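PDB 3GWK: putative uncharacterized protein SAG1039, which is of unknown function but, as a homodimeric WXG100-family protein related to ESAT-6, is probably a substrate of a type VII secretion system. Local coordinates for residues S24-Q38 against F57-L71. Numbering follows the deposited sequence.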
loop_
_atom_site.group_PDB
_atom_site.type_symbol
_atom_site.label_atom_id
_atom_site.label_comp_id
_atom_site.label_asym_id
_atom_site.label_seq_id
_atom_site.Cartn_x
_atom_site.Cartn_y
_atom_site.Cartn_z
ATOM N N SER A 24 4.720 -5.882 -0.452
ATOM C CA SER A 24 4.616 -5.501 -1.850
ATOM C C SER A 24 3.327 -6.057 -2.445
ATOM O O SER A 24 2.546 -5.351 -3.115
ATOM C CB SER A 24 5.823 -6.019 -2.610
ATOM O OG SER A 24 5.711 -5.716 -3.992
ATOM N N GLN A 25 3.105 -7.352 -2.221
ATOM C CA GLN A 25 1.930 -7.984 -2.780
ATOM C C GLN A 25 0.621 -7.365 -2.233
ATOM O O GLN A 25 -0.380 -7.188 -2.945
ATOM C CB GLN A 25 1.990 -9.461 -2.514
ATOM C CG GLN A 25 3.134 -10.155 -3.286
ATOM C CD GLN A 25 3.337 -11.564 -2.805
ATOM O OE1 GLN A 25 2.414 -12.359 -2.796
ATOM N NE2 GLN A 25 4.560 -11.883 -2.366
ATOM N N GLN A 26 0.622 -7.098 -0.926
ATOM C CA GLN A 26 -0.587 -6.533 -0.282
ATOM C C GLN A 26 -0.905 -5.144 -0.841
ATOM O O GLN A 26 -2.045 -4.820 -1.132
ATOM C CB GLN A 26 -0.390 -6.492 1.186
ATOM C CG GLN A 26 -0.542 -7.808 1.923
ATOM C CD GLN A 26 -0.125 -7.585 3.416
ATOM O OE1 GLN A 26 1.062 -7.368 3.714
ATOM N NE2 GLN A 26 -1.094 -7.643 4.314
ATOM N N VAL A 27 0.123 -4.314 -1.024
ATOM C CA VAL A 27 -0.058 -2.967 -1.576
ATOM C C VAL A 27 -0.609 -3.066 -3.020
ATOM O O VAL A 27 -1.548 -2.342 -3.387
ATOM C CB VAL A 27 1.301 -2.185 -1.522
ATOM C CG1 VAL A 27 1.234 -0.861 -2.302
ATOM C CG2 VAL A 27 1.689 -1.893 -0.070
ATOM N N THR A 28 -0.023 -3.926 -3.827
ATOM C CA THR A 28 -0.487 -4.104 -5.196
ATOM C C THR A 28 -1.925 -4.510 -5.223
ATOM O O THR A 28 -2.713 -4.008 -6.052
ATOM C CB THR A 28 0.420 -5.134 -5.932
ATOM O OG1 THR A 28 1.719 -4.551 -6.028
ATOM C CG2 THR A 28 -0.134 -5.480 -7.323
ATOM N N GLU A 29 -2.321 -5.432 -4.362
ATOM C CA GLU A 29 -3.734 -5.897 -4.358
ATOM C C GLU A 29 -4.667 -4.764 -3.965
ATOM O O GLU A 29 -5.720 -4.633 -4.566
ATOM C CB GLU A 29 -4.051 -7.116 -3.461
ATOM C CG GLU A 29 -5.529 -7.691 -3.803
ATOM C CD GLU A 29 -5.924 -7.591 -5.370
ATOM O OE1 GLU A 29 -6.715 -6.711 -5.873
ATOM O OE2 GLU A 29 -5.364 -8.369 -6.156
ATOM N N VAL A 30 -4.313 -4.001 -2.943
ATOM C CA VAL A 30 -5.162 -2.879 -2.542
ATOM C C VAL A 30 -5.310 -1.925 -3.735
ATOM O O VAL A 30 -6.427 -1.489 -4.082
ATOM C CB VAL A 30 -4.622 -2.139 -1.323
ATOM C CG1 VAL A 30 -5.448 -0.812 -1.116
ATOM C CG2 VAL A 30 -4.697 -2.985 -0.098
ATOM N N LEU A 31 -4.197 -1.588 -4.353
ATOM C CA LEU A 31 -4.270 -0.614 -5.454
ATOM C C LEU A 31 -5.121 -1.156 -6.609
ATOM O O LEU A 31 -5.950 -0.444 -7.170
ATOM C CB LEU A 31 -2.868 -0.270 -5.919
ATOM C CG LEU A 31 -2.837 0.820 -7.023
ATOM C CD1 LEU A 31 -3.371 2.161 -6.520
ATOM C CD2 LEU A 31 -1.402 0.942 -7.520
ATOM N N ASN A 32 -4.977 -2.428 -6.942
ATOM C CA ASN A 32 -5.720 -2.957 -8.034
ATOM C C ASN A 32 -7.259 -2.944 -7.728
ATOM O O ASN A 32 -8.077 -2.549 -8.565
ATOM C CB ASN A 32 -5.143 -4.302 -8.453
ATOM C CG ASN A 32 -3.572 -4.246 -8.905
ATOM O OD1 ASN A 32 -2.868 -3.199 -9.183
ATOM N ND2 ASN A 32 -3.043 -5.446 -8.932
ATOM N N LEU A 33 -7.606 -3.358 -6.496
ATOM C CA LEU A 33 -8.981 -3.391 -6.097
ATOM C C LEU A 33 -9.644 -2.013 -6.154
ATOM O O LEU A 33 -10.775 -1.844 -6.655
ATOM C CB LEU A 33 -9.118 -3.939 -4.661
ATOM C CG LEU A 33 -10.523 -4.013 -4.169
ATOM C CD1 LEU A 33 -11.224 -5.190 -4.891
ATOM C CD2 LEU A 33 -10.536 -4.163 -2.674
ATOM N N LEU A 34 -8.961 -1.041 -5.582
ATOM C CA LEU A 34 -9.527 0.308 -5.486
ATOM C C LEU A 34 -9.452 1.093 -6.812
ATOM O O LEU A 34 -10.263 1.990 -7.015
ATOM C CB LEU A 34 -8.871 1.070 -4.353
ATOM C CG LEU A 34 -9.149 0.412 -2.954
ATOM C CD1 LEU A 34 -8.530 1.201 -1.870
ATOM C CD2 LEU A 34 -10.687 0.287 -2.727
ATOM N N THR A 35 -8.516 0.726 -7.685
ATOM C CA THR A 35 -8.574 1.231 -9.038
ATOM C C THR A 35 -9.861 0.807 -9.707
ATOM O O THR A 35 -10.504 1.623 -10.431
ATOM C CB THR A 35 -7.332 0.778 -9.839
ATOM O OG1 THR A 35 -6.222 1.384 -9.240
ATOM C CG2 THR A 35 -7.414 1.283 -11.314
ATOM N N GLN A 36 -10.277 -0.448 -9.483
ATOM C CA GLN A 36 -11.566 -0.868 -10.059
ATOM C C GLN A 36 -12.688 -0.079 -9.415
ATOM O O GLN A 36 -13.586 0.330 -10.104
ATOM C CB GLN A 36 -11.841 -2.395 -9.884
ATOM C CG GLN A 36 -10.862 -3.291 -10.541
ATOM C CD GLN A 36 -11.212 -4.761 -10.254
ATOM O OE1 GLN A 36 -12.259 -5.087 -9.625
ATOM N NE2 GLN A 36 -10.361 -5.656 -10.758
ATOM N N GLU A 37 -12.649 0.050 -8.085
ATOM C CA GLU A 37 -13.757 0.821 -7.424
ATOM C C GLU A 37 -13.820 2.262 -7.935
ATOM O O GLU A 37 -14.911 2.821 -8.156
ATOM C CB GLU A 37 -13.564 0.836 -5.885
ATOM C CG GLU A 37 -13.759 -0.556 -5.245
ATOM C CD GLU A 37 -15.147 -1.125 -5.570
ATOM O OE1 GLU A 37 -16.178 -0.544 -5.174
ATOM O OE2 GLU A 37 -15.172 -2.191 -6.198
ATOM N N GLN A 38 -12.678 2.868 -8.173
ATOM C CA GLN A 38 -12.667 4.227 -8.695
ATOM C C GLN A 38 -13.422 4.294 -10.040
ATOM O O GLN A 38 -14.157 5.253 -10.295
ATOM C CB GLN A 38 -11.224 4.743 -8.905
ATOM C CG GLN A 38 -10.497 5.132 -7.594
ATOM C CD GLN A 38 -11.040 6.422 -7.009
ATOM O OE1 GLN A 38 -10.656 7.563 -7.413
ATOM N NE2 GLN A 38 -11.835 6.276 -6.020
ATOM N N PHE A 57 -6.347 10.500 -6.423
ATOM C CA PHE A 57 -6.088 9.083 -6.520
ATOM C C PHE A 57 -5.123 8.874 -7.706
ATOM O O PHE A 57 -4.152 8.141 -7.634
ATOM C CB PHE A 57 -7.396 8.341 -6.695
ATOM C CG PHE A 57 -7.252 6.843 -6.652
ATOM C CD1 PHE A 57 -6.748 6.144 -7.740
ATOM C CD2 PHE A 57 -7.561 6.139 -5.501
ATOM C CE1 PHE A 57 -6.643 4.760 -7.647
ATOM C CE2 PHE A 57 -7.407 4.769 -5.410
ATOM C CZ PHE A 57 -6.971 4.071 -6.478
ATOM N N ASN A 58 -5.414 9.534 -8.809
ATOM C CA ASN A 58 -4.614 9.291 -10.032
ATOM C C ASN A 58 -3.235 9.827 -9.884
ATOM O O ASN A 58 -2.249 9.222 -10.423
ATOM C CB ASN A 58 -5.262 10.021 -11.234
ATOM C CG ASN A 58 -6.508 9.357 -11.698
ATOM O OD1 ASN A 58 -6.858 8.243 -11.305
ATOM N ND2 ASN A 58 -7.218 10.053 -12.515
ATOM N N GLU A 59 -3.076 10.894 -9.151
ATOM C CA GLU A 59 -1.734 11.449 -8.877
ATOM C C GLU A 59 -0.916 10.543 -7.920
ATOM O O GLU A 59 0.363 10.405 -8.017
ATOM C CB GLU A 59 -1.885 12.794 -8.208
ATOM C CG GLU A 59 -0.606 13.546 -7.996
ATOM C CD GLU A 59 -0.840 15.006 -7.598
ATOM O OE1 GLU A 59 -0.657 15.331 -6.405
ATOM O OE2 GLU A 59 -1.231 15.781 -8.477
ATOM N N LEU A 60 -1.577 9.932 -6.948
ATOM C CA LEU A 60 -0.849 9.113 -5.952
ATOM C C LEU A 60 -0.606 7.702 -6.437
ATOM O O LEU A 60 0.382 7.068 -5.997
ATOM C CB LEU A 60 -1.687 9.077 -4.666
ATOM C CG LEU A 60 -1.540 10.382 -3.865
ATOM C CD1 LEU A 60 -2.597 10.384 -2.771
ATOM C CD2 LEU A 60 -0.152 10.492 -3.284
ATOM N N SER A 61 -1.504 7.189 -7.263
ATOM C CA SER A 61 -1.499 5.802 -7.802
ATOM C C SER A 61 -0.056 5.363 -8.269
ATOM O O SER A 61 0.465 4.346 -7.742
ATOM C CB SER A 61 -2.588 5.503 -8.850
ATOM O OG SER A 61 -2.496 4.122 -9.369
ATOM N N PRO A 62 0.622 6.157 -9.103
ATOM C CA PRO A 62 1.970 5.698 -9.525
ATOM C C PRO A 62 2.979 5.626 -8.386
ATOM O O PRO A 62 3.860 4.783 -8.447
ATOM C CB PRO A 62 2.429 6.779 -10.552
ATOM C CG PRO A 62 1.259 7.599 -10.804
ATOM C CD PRO A 62 0.216 7.406 -9.785
ATOM N N LYS A 63 2.821 6.419 -7.321
ATOM C CA LYS A 63 3.653 6.331 -6.144
ATOM C C LYS A 63 3.424 5.051 -5.369
ATOM O O LYS A 63 4.350 4.446 -4.883
ATOM C CB LYS A 63 3.386 7.544 -5.253
ATOM C CG LYS A 63 3.668 8.849 -6.039
ATOM C CD LYS A 63 5.168 9.280 -5.792
ATOM C CE LYS A 63 6.174 9.022 -6.794
ATOM N NZ LYS A 63 6.663 10.372 -7.236
ATOM N N ILE A 64 2.199 4.607 -5.337
ATOM C CA ILE A 64 1.870 3.334 -4.724
ATOM C C ILE A 64 2.483 2.164 -5.534
ATOM O O ILE A 64 3.080 1.234 -4.951
ATOM C CB ILE A 64 0.336 3.181 -4.605
ATOM C CG1 ILE A 64 -0.248 4.429 -3.903
ATOM C CG2 ILE A 64 0.052 1.869 -3.822
ATOM C CD1 ILE A 64 0.440 4.886 -2.602
ATOM N N THR A 65 2.382 2.256 -6.867
ATOM C CA THR A 65 3.040 1.256 -7.715
ATOM C C THR A 65 4.555 1.247 -7.475
ATOM O O THR A 65 5.164 0.169 -7.315
ATOM C CB THR A 65 2.698 1.508 -9.162
ATOM O OG1 THR A 65 1.285 1.402 -9.345
ATOM C CG2 THR A 65 3.419 0.492 -10.106
ATOM N N GLU A 66 5.145 2.419 -7.383
ATOM C CA GLU A 66 6.592 2.488 -7.120
ATOM C C GLU A 66 6.924 1.885 -5.774
ATOM O O GLU A 66 7.970 1.252 -5.599
ATOM C CB GLU A 66 7.182 3.899 -7.154
ATOM C CG GLU A 66 8.784 3.972 -6.829
ATOM C CD GLU A 66 9.607 3.026 -7.678
ATOM O OE1 GLU A 66 10.502 2.416 -7.264
ATOM O OE2 GLU A 66 9.245 2.770 -8.826
ATOM N N PHE A 67 6.085 2.152 -4.785
ATOM C CA PHE A 67 6.360 1.616 -3.468
ATOM C C PHE A 67 6.323 0.102 -3.507
ATOM O O PHE A 67 7.197 -0.559 -2.941
ATOM C CB PHE A 67 5.322 2.186 -2.496
ATOM C CG PHE A 67 5.576 1.853 -1.019
ATOM C CD1 PHE A 67 6.733 2.308 -0.348
ATOM C CD2 PHE A 67 4.659 1.116 -0.278
ATOM C CE1 PHE A 67 6.904 2.060 0.985
ATOM C CE2 PHE A 67 4.875 0.872 1.069
ATOM C CZ PHE A 67 6.021 1.331 1.683
ATOM N N ALA A 68 5.311 -0.464 -4.098
ATOM C CA ALA A 68 5.259 -1.942 -4.244
ATOM C C ALA A 68 6.506 -2.446 -4.945
ATOM O O ALA A 68 7.075 -3.460 -4.579
ATOM C CB ALA A 68 3.989 -2.374 -4.951
ATOM N N GLN A 69 6.924 -1.780 -5.998
ATOM C CA GLN A 69 8.121 -2.206 -6.727
ATOM C C GLN A 69 9.368 -2.095 -5.843
ATOM O O GLN A 69 10.231 -2.992 -5.820
ATOM C CB GLN A 69 8.227 -1.382 -8.029
ATOM C CG GLN A 69 9.077 -2.228 -9.155
ATOM C CD GLN A 69 8.353 -3.700 -9.702
ATOM O OE1 GLN A 69 8.487 -4.849 -9.031
ATOM N NE2 GLN A 69 7.720 -3.668 -10.925
ATOM N N LEU A 70 9.513 -1.041 -5.069
ATOM C CA LEU A 70 10.617 -0.876 -4.145
ATOM C C LEU A 70 10.685 -2.008 -3.120
ATOM O O LEU A 70 11.757 -2.565 -2.831
ATOM C CB LEU A 70 10.498 0.474 -3.443
ATOM C CG LEU A 70 11.473 0.682 -2.274
ATOM C CD1 LEU A 70 12.954 0.732 -2.737
ATOM C CD2 LEU A 70 11.104 1.945 -1.537
ATOM N N LEU A 71 9.520 -2.362 -2.530
ATOM C CA LEU A 71 9.485 -3.386 -1.523
ATOM C C LEU A 71 9.939 -4.714 -2.140
ATOM O O LEU A 71 10.683 -5.486 -1.543
ATOM C CB LEU A 71 8.108 -3.508 -0.953
ATOM C CG LEU A 71 7.617 -2.299 -0.142
ATOM C CD1 LEU A 71 6.222 -2.513 0.328
ATOM C CD2 LEU A 71 8.487 -1.538 0.773
HETATM O O HOH W 1 0.229 -1.784 -9.615
HETATM O O HOH W 2 -4.709 2.874 -10.701
HETATM O O HOH W 3 -9.411 7.385 -10.120
#
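Helices 24-38 and 57-71 run antiparallel at 158°, their axes approaching to 8.5 Å, and they diverge from S24, whose CA lies 4.3 Å from that of A68, toward Q38 and F57. Small residues suit the tight end: S24 OG donates to A68 O at 2.7 Å, reaching that carbonyl from above its plane, while the A68 methyl lies beside T28 OG1. Branched V27 and L31 fill the apolar interface. V27 CG1 presses on I64 CG2, a tight 3.3 Å pair. L31 is a knob among F57, S61, I64 and T65; with CG anti to the backbone N (chi1 -176°), CD1 rests against S61 OG and F57 CZ, CD2 against T65 OG1 and I64 CB. The large F57 ring spans the wider separation, packing among L31, L34, T35 and Q38. Bent at chi2, Q38 offers its CG methylene to the ring centre, 3.6 Å from the centroid (CH-pi), its amide stacked 22° from the ring plane and NE2 hydrogen-bonded to Y20 OH of the second subunit. T35 OG1 meets the ring edge, donates a hydrogen bond to L31 O and, through a water, joins S61 OG. F57 also meets F67 of the second subunit; two such knobs-into-holes hairpins make the homodimer's WXG100 four-helix bundle.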